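PDB 1Y81: conserved hypothetical protein from Pyrococcus furiosus, which is of unknown function but has a Rossmann-like CoA-binding domain and binds coenzyme A. Local coordinates for residues A[77-83]-A[102-108]; A[97-101]-A[119-125]. Numbering follows the deposited sequence.

Interaction 1: residues A[77-83]-A[102-108]. With COA (coenzyme A), chain C.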
loop_
_atom_site.group_PDB
_atom_site.type_symbol
_atom_site.label_atom_id
_atom_site.label_comp_id
_atom_site.label_asym_id
_atom_site.label_seq_id
_atom_site.Cartn_x
_atom_site.Cartn_y
_atom_site.Cartn_z
ATOM N N VAL A 77 -0.642 7.296 0.531
ATOM C CA VAL A 77 -1.727 8.240 0.262
ATOM C C VAL A 77 -2.002 9.063 1.543
ATOM O O VAL A 77 -1.631 8.613 2.637
ATOM C CB VAL A 77 -3.050 7.515 -0.177
ATOM C CG1 VAL A 77 -2.850 6.808 -1.491
ATOM C CG2 VAL A 77 -3.532 6.490 0.892
ATOM N N PRO A 78 -2.646 10.248 1.403
ATOM C CA PRO A 78 -3.008 11.047 2.603
ATOM C C PRO A 78 -3.879 10.234 3.577
ATOM O O PRO A 78 -4.635 9.364 3.144
ATOM C CB PRO A 78 -3.799 12.216 2.020
ATOM C CG PRO A 78 -3.358 12.328 0.610
ATOM C CD PRO A 78 -3.075 10.921 0.159
ATOM N N PRO A 79 -3.742 10.487 4.899
ATOM C CA PRO A 79 -4.448 9.693 5.932
ATOM C C PRO A 79 -5.971 9.604 5.782
ATOM O O PRO A 79 -6.551 8.576 6.134
ATOM C CB PRO A 79 -4.070 10.383 7.261
ATOM C CG PRO A 79 -3.265 11.587 6.904
ATOM C CD PRO A 79 -2.838 11.509 5.478
ATOM N N LYS A 80 -6.616 10.661 5.290
ATOM C CA LYS A 80 -8.064 10.617 5.060
ATOM C C LYS A 80 -8.435 9.541 4.023
ATOM O O LYS A 80 -9.431 8.817 4.182
ATOM C CB LYS A 80 -8.599 11.991 4.633
ATOM C CG LYS A 80 -8.742 12.991 5.788
ATOM N N VAL A 81 -7.629 9.452 2.969
ATOM C CA VAL A 81 -7.759 8.382 1.969
ATOM C C VAL A 81 -7.375 7.022 2.559
ATOM O O VAL A 81 -8.068 6.027 2.350
ATOM C CB VAL A 81 -6.891 8.681 0.709
ATOM C CG1 VAL A 81 -6.942 7.494 -0.306
ATOM C CG2 VAL A 81 -7.339 9.945 0.060
ATOM N N GLY A 82 -6.267 6.991 3.294
ATOM C CA GLY A 82 -5.776 5.778 3.921
ATOM C C GLY A 82 -6.783 5.123 4.860
ATOM O O GLY A 82 -6.876 3.912 4.894
ATOM N N LEU A 83 -7.537 5.922 5.621
ATOM C CA LEU A 83 -8.529 5.351 6.548
ATOM C C LEU A 83 -9.574 4.526 5.774
ATOM O O LEU A 83 -9.869 3.394 6.148
ATOM C CB LEU A 83 -9.217 6.435 7.371
ATOM C CG LEU A 83 -10.193 5.948 8.451
ATOM C CD1 LEU A 83 -9.487 5.196 9.582
ATOM C CD2 LEU A 83 -10.957 7.128 8.997
ATOM N N GLY A 102 3.752 9.893 6.989
ATOM C CA GLY A 102 2.892 10.910 6.386
ATOM C C GLY A 102 1.521 10.379 6.028
ATOM O O GLY A 102 0.575 11.151 5.859
ATOM N N ALA A 103 1.421 9.047 5.933
ATOM C CA ALA A 103 0.191 8.344 5.574
ATOM C C ALA A 103 -0.581 7.882 6.831
ATOM O O ALA A 103 -1.762 7.527 6.752
ATOM C CB ALA A 103 0.509 7.134 4.687
ATOM N N GLU A 104 0.096 7.882 7.974
ATOM C CA GLU A 104 -0.520 7.403 9.216
ATOM C C GLU A 104 -1.379 8.460 9.925
ATOM O O GLU A 104 -1.283 9.665 9.643
ATOM C CB GLU A 104 0.562 6.862 10.167
ATOM C CG GLU A 104 1.300 7.936 11.013
ATOM C CD GLU A 104 2.275 8.804 10.221
ATOM O OE1 GLU A 104 2.656 8.423 9.086
ATOM O OE2 GLU A 104 2.672 9.884 10.757
ATOM N N SER A 105 -2.216 7.993 10.861
ATOM C CA SER A 105 -3.003 8.873 11.726
ATOM C C SER A 105 -3.424 8.098 12.965
ATOM O O SER A 105 -3.386 6.857 12.977
ATOM C CB SER A 105 -4.249 9.416 11.000
ATOM O OG SER A 105 -5.294 8.446 10.950
ATOM N N GLU A 106 -3.830 8.816 14.010
ATOM C CA GLU A 106 -4.358 8.143 15.187
ATOM C C GLU A 106 -5.731 7.497 14.939
ATOM O O GLU A 106 -6.032 6.442 15.510
ATOM C CB GLU A 106 -4.367 9.079 16.408
ATOM C CG GLU A 106 -2.945 9.472 16.866
ATOM C CD GLU A 106 -2.058 8.258 17.136
ATOM O OE1 GLU A 106 -2.519 7.336 17.834
ATOM O OE2 GLU A 106 -0.903 8.215 16.639
ATOM N N GLU A 107 -6.543 8.109 14.073
ATOM C CA GLU A 107 -7.825 7.496 13.663
ATOM C C GLU A 107 -7.615 6.147 12.973
ATOM O O GLU A 107 -8.378 5.196 13.195
ATOM C CB GLU A 107 -8.661 8.445 12.787
ATOM C CG GLU A 107 -10.049 7.877 12.451
ATOM C CD GLU A 107 -11.053 8.923 11.962
ATOM O OE1 GLU A 107 -10.635 10.028 11.565
ATOM O OE2 GLU A 107 -12.272 8.617 11.970
ATOM N N ILE A 108 -6.576 6.063 12.141
ATOM C CA ILE A 108 -6.179 4.806 11.520
ATOM C C ILE A 108 -5.680 3.833 12.583
ATOM O O ILE A 108 -6.020 2.651 12.569
ATOM C CB ILE A 108 -5.076 5.046 10.434
ATOM C CG1 ILE A 108 -5.675 5.770 9.216
ATOM C CG2 ILE A 108 -4.409 3.750 10.047
ATOM C CD1 ILE A 108 -4.641 6.188 8.167
HETATM N N1A COA C . -6.444 4.508 -3.892
HETATM C C2A COA C . -5.205 4.474 -4.479
HETATM N N3A COA C . -4.530 5.642 -4.736
HETATM C C4A COA C . -5.109 6.836 -4.445
HETATM C C5A COA C . -6.368 6.904 -3.853
HETATM C C6A COA C . -7.043 5.725 -3.572
HETATM N N6A COA C . -8.245 5.760 -3.018
HETATM N N7A COA C . -6.666 8.213 -3.657
HETATM C C8A COA C . -5.624 8.957 -4.105
HETATM N N9A COA C . -4.664 8.116 -4.596
HETATM C C1B COA C . -3.371 8.463 -5.227
HETATM C C2B COA C . -3.316 9.908 -5.723
HETATM O O2B COA C . -4.176 10.171 -6.860
HETATM C C3B COA C . -1.804 10.001 -5.968
HETATM O O3B COA C . -1.410 9.453 -7.212
HETATM P P3B COA C . -1.366 10.366 -8.558
HETATM O O7A COA C . -2.009 9.634 -9.699
HETATM O O8A COA C . 0.072 10.633 -8.828
HETATM O O9A COA C . -2.206 11.584 -8.324
HETATM C C4B COA C . -1.182 9.118 -4.878
HETATM O O4B COA C . -2.247 8.289 -4.385
HETATM C C5B COA C . -0.547 9.927 -3.729
HETATM O O5B COA C . -1.542 10.778 -3.197
HETATM P P1A COA C . -1.303 12.365 -3.075
HETATM O O1A COA C . -2.590 13.043 -2.672
HETATM O O2A COA C . -0.675 12.886 -4.348
HETATM O O3A COA C . -0.282 12.390 -1.830
HETATM P P2A COA C . 1.253 12.858 -1.893
HETATM O O4A COA C . 1.325 14.334 -2.192
HETATM O O5A COA C . 2.120 12.074 -2.808
HETATM O O6A COA C . 1.744 12.577 -0.399
HETATM C CBP COA C . 1.903 11.346 1.662
HETATM C CCP COA C . 1.786 11.261 0.123
HETATM C CDP COA C . 1.922 9.906 2.192
HETATM C CEP COA C . 0.674 12.048 2.233
HETATM C CAP COA C . 3.168 12.134 2.072
HETATM O OAP COA C . 3.214 12.308 3.478
HETATM C C9P COA C . 4.344 11.328 1.597
HETATM O O9P COA C . 4.879 11.609 0.342
HETATM N N8P COA C . 4.761 10.346 2.408
HETATM C C7P COA C . 5.813 9.385 2.104
HETATM C C6P COA C . 7.190 9.898 2.289
HETATM C C5P COA C . 8.140 8.765 2.021
HETATM O O5P COA C . 7.786 7.694 1.476
HETATM N N4P COA C . 9.350 9.068 2.413
HETATM C C3P COA C . 10.506 8.238 2.320
HETATM C C2P COA C . 11.156 8.089 3.695
HETATM S S1P COA C . 10.046 7.208 4.843
HETATM O O HOH W 1 -2.823 6.699 4.410
HETATM O O HOH W 2 -6.993 9.311 9.008
#
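The coenzyme A pocket of this Rossmann-like domain is lined in part by two loops, lying side by side, that each run from a parallel strand into a helix. Residues 77-83 lead into helix 79-91, N-capped by Pro-78, and residues 102-108 into helix 106-115, N-capped by Ser-105. Where the loops meet, backbone oxygens rest on carbon: Val-77 O lies 3.3 Å from Ala-103 CB, and Pro-79 CA makes a CA-H...O contact of 3.5 Å with Ala-103 O. Water 1 sits within hydrogen-bonding reach of both carbonyls, 2.9 Å from Val-77 O and 2.7 Å from Ala-103 O.

Helices 79-91 and 106-115, the crossovers of consecutive beta-alpha-beta units, lie side by side on one face of the sheet, and their first turns meet here. Ser-105 OG accepts from Ile-108 N at 3.0 Å, a capping bond, and is hydrogen-bonded at 2.7 Å to water 2, which donates weakly to Pro-79 O at 3.0 Å. Leu-83 CD1 packs 3.9 Å from Ile-108 CG1, while Leu-83 CD2 reaches 3.5 Å to Glu-107 CD. Gly-82 leaves room for the Ile-108 methyl: a beta carbon on it would sit 3.5 Å from Ile-108 CD1.

At the other end the loops and the first turn of helix 79-91 face the ligand. Val-77 CG1 is 3.3 Å from COA O4B, and Val-81 CG1 is 3.4 Å from COA N7A. Gly-102 CA comes within 3.2 Å of COA OAP; a beta carbon there would clash with OAP and press against the carbonyl oxygen of Pro-101.

Interaction 2: residues A[97-101]-A[119-125]. With COA (coenzyme A), chain C; SCN (thiocyanate ion), chain B.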
loop_
_atom_site.group_PDB
_atom_site.type_symbol
_atom_site.label_atom_id
_atom_site.label_comp_id
_atom_site.label_asym_id
_atom_site.label_seq_id
_atom_site.Cartn_x
_atom_site.Cartn_y
_atom_site.Cartn_z
ATOM N N LEU A 97 -0.752 -4.151 7.175
ATOM C CA LEU A 97 -0.900 -2.855 6.514
ATOM C C LEU A 97 0.225 -1.900 6.954
ATOM O O LEU A 97 0.331 -1.556 8.132
ATOM C CB LEU A 97 -2.290 -2.251 6.801
ATOM C CG LEU A 97 -3.598 -3.052 6.580
ATOM C CD1 LEU A 97 -4.833 -2.187 6.907
ATOM C CD2 LEU A 97 -3.698 -3.618 5.155
ATOM N N TRP A 98 1.050 -1.486 5.990
ATOM C CA TRP A 98 2.259 -0.697 6.238
ATOM C C TRP A 98 2.039 0.725 5.765
ATOM O O TRP A 98 1.807 0.946 4.586
ATOM C CB TRP A 98 3.425 -1.314 5.465
ATOM C CG TRP A 98 4.762 -0.590 5.617
ATOM C CD1 TRP A 98 5.078 0.691 5.204
ATOM C CD2 TRP A 98 5.960 -1.131 6.190
ATOM N NE1 TRP A 98 6.403 0.975 5.516
ATOM C CE2 TRP A 98 6.959 -0.128 6.115
ATOM C CE3 TRP A 98 6.283 -2.371 6.774
ATOM C CZ2 TRP A 98 8.268 -0.329 6.601
ATOM C CZ3 TRP A 98 7.583 -2.567 7.259
ATOM C CH2 TRP A 98 8.555 -1.551 7.168
ATOM N N PHE A 99 2.146 1.691 6.675
ATOM C CA PHE A 99 1.950 3.099 6.313
ATOM C C PHE A 99 3.276 3.836 6.251
ATOM O O PHE A 99 4.003 3.905 7.257
ATOM C CB PHE A 99 0.980 3.789 7.291
ATOM C CG PHE A 99 -0.409 3.202 7.269
ATOM C CD1 PHE A 99 -1.427 3.812 6.537
ATOM C CD2 PHE A 99 -0.691 2.032 7.976
ATOM C CE1 PHE A 99 -2.739 3.253 6.493
ATOM C CE2 PHE A 99 -1.977 1.465 7.946
ATOM C CZ PHE A 99 -3.000 2.063 7.201
ATOM N N GLN A 100 3.607 4.377 5.071
ATOM C CA GLN A 100 4.780 5.251 4.939
ATOM C C GLN A 100 4.572 6.477 5.806
ATOM O O GLN A 100 3.426 6.892 6.003
ATOM C CB GLN A 100 4.988 5.683 3.485
ATOM C CG GLN A 100 5.521 4.589 2.607
ATOM C CD GLN A 100 6.923 4.178 2.956
ATOM O OE1 GLN A 100 7.122 3.190 3.669
ATOM N NE2 GLN A 100 7.921 4.922 2.451
ATOM N N PRO A 101 5.675 7.036 6.365
ATOM C CA PRO A 101 5.539 8.271 7.141
ATOM C C PRO A 101 4.786 9.337 6.361
ATOM O O PRO A 101 5.140 9.633 5.197
ATOM C CB PRO A 101 6.988 8.692 7.382
ATOM C CG PRO A 101 7.743 7.430 7.423
ATOM C CD PRO A 101 7.069 6.553 6.353
ATOM N N TYR A 119 0.224 -3.745 11.754
ATOM C CA TYR A 119 0.472 -2.514 11.006
ATOM C C TYR A 119 1.816 -1.919 11.362
ATOM O O TYR A 119 2.404 -2.258 12.398
ATOM C CB TYR A 119 -0.643 -1.489 11.251
ATOM C CG TYR A 119 -0.655 -0.903 12.652
ATOM C CD1 TYR A 119 0.131 0.216 12.972
ATOM C CD2 TYR A 119 -1.439 -1.472 13.661
ATOM C CE1 TYR A 119 0.128 0.758 14.270
ATOM C CE2 TYR A 119 -1.452 -0.941 14.957
ATOM C CZ TYR A 119 -0.667 0.171 15.253
ATOM O OH TYR A 119 -0.672 0.698 16.529
ATOM N N SER A 120 2.291 -1.014 10.507
ATOM C CA SER A 120 3.539 -0.311 10.733
ATOM C C SER A 120 3.310 1.184 10.519
ATOM O O SER A 120 2.729 1.598 9.490
ATOM C CB SER A 120 4.636 -0.849 9.809
ATOM O OG SER A 120 5.879 -0.195 10.024
ATOM N N PHE A 121 3.716 1.982 11.515
ATOM C CA PHE A 121 3.794 3.450 11.400
ATOM C C PHE A 121 5.260 3.851 11.506
ATOM O O PHE A 121 6.046 3.163 12.169
ATOM C CB PHE A 121 3.042 4.155 12.547
ATOM C CG PHE A 121 1.532 4.210 12.398
ATOM C CD1 PHE A 121 0.843 3.458 11.423
ATOM C CD2 PHE A 121 0.785 5.009 13.276
ATOM C CE1 PHE A 121 -0.568 3.527 11.318
ATOM C CE2 PHE A 121 -0.612 5.084 13.181
ATOM C CZ PHE A 121 -1.291 4.336 12.190
ATOM N N GLY A 122 5.624 4.956 10.853
ATOM C CA GLY A 122 6.932 5.612 11.075
ATOM C C GLY A 122 8.166 4.943 10.513
ATOM O O GLY A 122 9.289 5.392 10.778
ATOM N N ARG A 123 7.971 3.868 9.749
ATOM C CA ARG A 123 9.079 3.115 9.156
ATOM C C ARG A 123 9.056 3.249 7.639
ATOM O O ARG A 123 7.988 3.184 7.007
ATOM C CB ARG A 123 9.017 1.634 9.529
ATOM C CG ARG A 123 9.372 1.328 10.994
ATOM C CD ARG A 123 9.735 -0.140 11.179
ATOM N NE ARG A 123 8.577 -1.025 11.082
ATOM C CZ ARG A 123 8.641 -2.318 10.765
ATOM N NH1 ARG A 123 9.813 -2.895 10.495
ATOM N NH2 ARG A 123 7.525 -3.038 10.706
ATOM N N CYS A 124 10.243 3.427 7.075
ATOM C CA CYS A 124 10.407 3.636 5.655
ATOM C C CYS A 124 10.618 2.297 4.908
ATOM O O CYS A 124 11.634 1.661 5.089
ATOM C CB CYS A 124 11.606 4.554 5.446
ATOM S SG CYS A 124 11.362 6.231 6.074
ATOM N N ILE A 125 9.663 1.910 4.047
ATOM C CA ILE A 125 9.735 0.614 3.317
ATOM C C ILE A 125 11.032 0.388 2.502
ATOM O O ILE A 125 11.542 -0.734 2.462
ATOM C CB ILE A 125 8.462 0.368 2.408
ATOM C CG1 ILE A 125 8.358 -1.097 1.941
ATOM C CG2 ILE A 125 8.443 1.313 1.222
ATOM C CD1 ILE A 125 8.124 -2.081 3.043
HETATM N N1A COA C . -6.444 4.508 -3.892
HETATM C C2A COA C . -5.205 4.474 -4.479
HETATM N N3A COA C . -4.530 5.642 -4.736
HETATM C C4A COA C . -5.109 6.836 -4.445
HETATM C C5A COA C . -6.368 6.904 -3.853
HETATM C C6A COA C . -7.043 5.725 -3.572
HETATM N N6A COA C . -8.245 5.760 -3.018
HETATM N N7A COA C . -6.666 8.213 -3.657
HETATM C C8A COA C . -5.624 8.957 -4.105
HETATM N N9A COA C . -4.664 8.116 -4.596
HETATM C C1B COA C . -3.371 8.463 -5.227
HETATM C C2B COA C . -3.316 9.908 -5.723
HETATM O O2B COA C . -4.176 10.171 -6.860
HETATM C C3B COA C . -1.804 10.001 -5.968
HETATM O O3B COA C . -1.410 9.453 -7.212
HETATM P P3B COA C . -1.366 10.366 -8.558
HETATM O O7A COA C . -2.009 9.634 -9.699
HETATM O O8A COA C . 0.072 10.633 -8.828
HETATM O O9A COA C . -2.206 11.584 -8.324
HETATM C C4B COA C . -1.182 9.118 -4.878
HETATM O O4B COA C . -2.247 8.289 -4.385
HETATM C C5B COA C . -0.547 9.927 -3.729
HETATM O O5B COA C . -1.542 10.778 -3.197
HETATM P P1A COA C . -1.303 12.365 -3.075
HETATM O O1A COA C . -2.590 13.043 -2.672
HETATM O O2A COA C . -0.675 12.886 -4.348
HETATM O O3A COA C . -0.282 12.390 -1.830
HETATM P P2A COA C . 1.253 12.858 -1.893
HETATM O O4A COA C . 1.325 14.334 -2.192
HETATM O O5A COA C . 2.120 12.074 -2.808
HETATM O O6A COA C . 1.744 12.577 -0.399
HETATM C CBP COA C . 1.903 11.346 1.662
HETATM C CCP COA C . 1.786 11.261 0.123
HETATM C CDP COA C . 1.922 9.906 2.192
HETATM C CEP COA C . 0.674 12.048 2.233
HETATM C CAP COA C . 3.168 12.134 2.072
HETATM O OAP COA C . 3.214 12.308 3.478
HETATM C C9P COA C . 4.344 11.328 1.597
HETATM O O9P COA C . 4.879 11.609 0.342
HETATM N N8P COA C . 4.761 10.346 2.408
HETATM C C7P COA C . 5.813 9.385 2.104
HETATM C C6P COA C . 7.190 9.898 2.289
HETATM C C5P COA C . 8.140 8.765 2.021
HETATM O O5P COA C . 7.786 7.694 1.476
HETATM N N4P COA C . 9.350 9.068 2.413
HETATM C C3P COA C . 10.506 8.238 2.320
HETATM C C2P COA C . 11.156 8.089 3.695
HETATM S S1P COA C . 10.046 7.208 4.843
HETATM S S SCN B . 13.471 5.829 1.846
HETATM C C SCN B . 11.907 5.035 1.893
HETATM N N SCN B . 10.899 4.454 1.979
HETATM O O HOH W 3 5.795 2.262 8.574
HETATM O O HOH W 4 3.685 5.971 9.112
#
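Two parallel-sheet hydrogen bonds join the strands of a beta-alpha-beta unit: Ser-120 N donates to Leu-97 O at 3.1 Å and Phe-99 N to Ser-120 O at 2.9 Å. Beyond the last bridge the chains diverge, and side chain and solvent take over. Gln-100 OE1 accepts from Ile-125 N at 2.9 Å, at the start of helix 125-128, and from Trp-98 NE1 at 3.0 Å. Water 4 connects Phe-99 O with Gly-122 N, 2.8 Å from each. Gln-100 NE2 turns to the ligands, donating to COA O5P at 2.9 Å and to thiocyanate N at 3.1 Å.

The Trp-98 indole is sandwiched, with Ser-120 CB over one face and Ile-125 CD1 over the other, 3.8 Å from the six-membered ring centroid. On the far side of the sheet, Phe-121 points its edge at the face of Phe-99, an offset edge-to-face pair with centroids 5.6 Å apart. Cys-124 SG is bonded covalently to COA S1P at 2.0 Å, a mixed disulfide.

In the fold
Interactions 1 and 2 illustrate how successive beta-alpha units of a Rossmann-like fold share one ligand. Their segments alternate along the chain: Pro-101 ends one segment of interaction 2 and Gly-102 begins one of interaction 1, and helix 106-115 runs on to the strand of 119-125. The centres lie about 11 Å apart, yet the contacts meet directly, as Ile-108 CG2 packs 3.6 Å from Phe-99 CZ and Glu-104 CB 3.6 Å from Phe-121 CG. Along coenzyme A, interaction 1 borders the adenosine, the diphosphate and the near end of the pantetheine arm, while interaction 2 holds that arm from N8P to the sulfur; Ser-23, Asn-48 and Tyr-51 add further hydrogen bonds to the ligand.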